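PDB 4Q9D: benzoylformate decarboxylase from Mycobacterium smegmatis, which belongs to the thiamine pyrophosphate-dependent enzyme family, with two TPP-binding domains flanking a central Rossmann-like domain, and carries a bound magnesium ion. Local coordinates for residues F496-A501 with P522-V527. Sequence-based numbering, arbitrary orientation.
Sequences FGCRTA and PTVLVV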
# COMPACT_ATOMS: atom_id res chain seq x y z
N PHE B 496 25.99 11.11 -29.24
CA PHE B 496 26.19 10.11 -28.18
C PHE B 496 27.34 9.14 -28.44
O PHE B 496 27.55 8.20 -27.67
CB PHE B 496 24.89 9.32 -27.92
CG PHE B 496 23.85 10.09 -27.14
CD1 PHE B 496 24.12 10.53 -25.84
CD2 PHE B 496 22.61 10.36 -27.69
CE1 PHE B 496 23.16 11.24 -25.11
CE2 PHE B 496 21.64 11.07 -26.96
CZ PHE B 496 21.92 11.51 -25.68
N GLY B 497 28.08 9.36 -29.53
CA GLY B 497 29.27 8.57 -29.81
C GLY B 497 29.10 7.36 -30.72
O GLY B 497 30.05 6.60 -30.92
N CYS B 498 27.91 7.16 -31.27
CA CYS B 498 27.69 6.00 -32.13
C CYS B 498 28.05 6.32 -33.57
O CYS B 498 27.86 7.46 -34.00
CB CYS B 498 26.22 5.59 -32.09
SG CYS B 498 25.77 4.81 -30.52
N ARG B 499 28.55 5.33 -34.30
CA ARG B 499 28.61 5.41 -35.77
C ARG B 499 27.18 5.58 -36.27
O ARG B 499 26.23 5.10 -35.64
CB ARG B 499 29.14 4.12 -36.38
CG ARG B 499 30.59 3.77 -36.14
CD ARG B 499 30.88 2.48 -36.93
NE ARG B 499 30.98 2.80 -38.37
CZ ARG B 499 30.14 2.43 -39.35
NH1 ARG B 499 29.07 1.63 -39.15
NH2 ARG B 499 30.41 2.86 -40.58
N THR B 500 27.02 6.20 -37.42
CA THR B 500 25.67 6.44 -37.91
C THR B 500 25.62 6.70 -39.41
O THR B 500 26.59 7.15 -39.99
CB THR B 500 25.01 7.61 -37.13
OG1 THR B 500 23.62 7.65 -37.43
CG2 THR B 500 25.63 8.92 -37.53
N ALA B 501 24.49 6.39 -40.04
CA ALA B 501 24.21 6.86 -41.40
C ALA B 501 22.71 7.00 -41.58
O ALA B 501 21.91 6.35 -40.89
CB ALA B 501 24.83 5.93 -42.47
N PRO B 522 28.79 0.20 -31.84
CA PRO B 522 27.41 0.21 -32.33
C PRO B 522 27.23 1.19 -33.47
O PRO B 522 27.95 2.19 -33.58
CB PRO B 522 26.63 0.73 -31.11
CG PRO B 522 27.62 1.64 -30.43
CD PRO B 522 28.95 0.93 -30.58
N THR B 523 26.23 0.94 -34.30
CA THR B 523 25.85 1.87 -35.35
C THR B 523 24.35 2.09 -35.27
O THR B 523 23.59 1.15 -35.00
CB THR B 523 26.16 1.26 -36.76
OG1 THR B 523 27.54 0.92 -36.84
CG2 THR B 523 25.80 2.24 -37.87
N VAL B 524 23.95 3.33 -35.49
CA VAL B 524 22.56 3.70 -35.63
C VAL B 524 22.28 4.02 -37.12
O VAL B 524 22.79 4.98 -37.68
CB VAL B 524 22.21 4.91 -34.75
CG1 VAL B 524 20.75 5.34 -34.95
CG2 VAL B 524 22.52 4.59 -33.24
N LEU B 525 21.48 3.18 -37.76
CA LEU B 525 21.12 3.39 -39.16
C LEU B 525 19.69 3.92 -39.18
O LEU B 525 18.76 3.26 -38.72
CB LEU B 525 21.24 2.09 -39.97
CG LEU B 525 22.64 1.48 -40.04
CD1 LEU B 525 22.63 0.15 -40.81
CD2 LEU B 525 23.66 2.45 -40.63
N VAL B 526 19.54 5.13 -39.69
CA VAL B 526 18.24 5.75 -39.76
C VAL B 526 17.67 5.53 -41.17
O VAL B 526 18.26 5.96 -42.15
CB VAL B 526 18.33 7.25 -39.38
CG1 VAL B 526 16.94 7.85 -39.31
CG2 VAL B 526 19.06 7.41 -38.01
N VAL B 527 16.53 4.83 -41.25
CA VAL B 527 15.95 4.44 -42.52
C VAL B 527 14.60 5.14 -42.73
O VAL B 527 13.61 4.84 -42.06
CB VAL B 527 15.76 2.93 -42.60
CG1 VAL B 527 15.21 2.54 -43.99
CG2 VAL B 527 17.08 2.18 -42.32
O HOH W 1 30.47 3.13 -32.94
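Arg-499, Thr-500 and Ala-501 pair with Thr-523, Val-524 and Leu-525 as neighbouring parallel strands, the two ends of a beta-alpha-beta crossover through helix 506-518. Within this chain, strand 499-502 is an outermost strand of the six-stranded parallel sheet in the C-terminal TPP-binding domain, entered from helix 489-495 through a Schellman motif at Gly-497; strand 523-528 lies one place inward and bonds on its other side to Phe-456 and Val-458. The backbone ladder runs from Val-524 N to Arg-499 O (2.9 Å), from Ala-501 N to Val-524 O (3.2 Å) and from Val-526 N to Ala-501 O (2.9 Å). At its start the bond from Arg-499 N to Pro-522 O is weak, and a water that accepts from Arg-499 N and donates to Pro-522 O bridges the same two atoms.

Apolar contacts lie on both faces. Ahead of the strand, Cys-498 sets SG against Pro-522 CG (3.7 Å) and CB against Val-524 CG2, beside helix 443-449, where Cys-498 touches Ile-444 and Pro-522 touches Ala-447; Val-524 also packs on Ala-493 of helix 489-495. On the face covered by helix 506-518, Ala-501 CB meets the CD2 branch of Leu-525 at 4.1 Å.

Two further hydrogen bonds use side chains. The Arg-499 chain bends at chi3 (75°), and its NH1 donates to Thr-523 OG1 (2.9 Å); the oxygen lies 14° out of the guanidinium plane, and the Thr-523 methyl CG2 is also close to NH1. Thr-500 holds OG1 anti to its own backbone N (chi1 -168°) and donates from it to Val-524 O at 2.8 Å; the same hydroxyl also hydrogen-bonds Ser-490 OG of helix 489-495. Val-524 O accepts from both Ala-501 N and Thr-500 OG1.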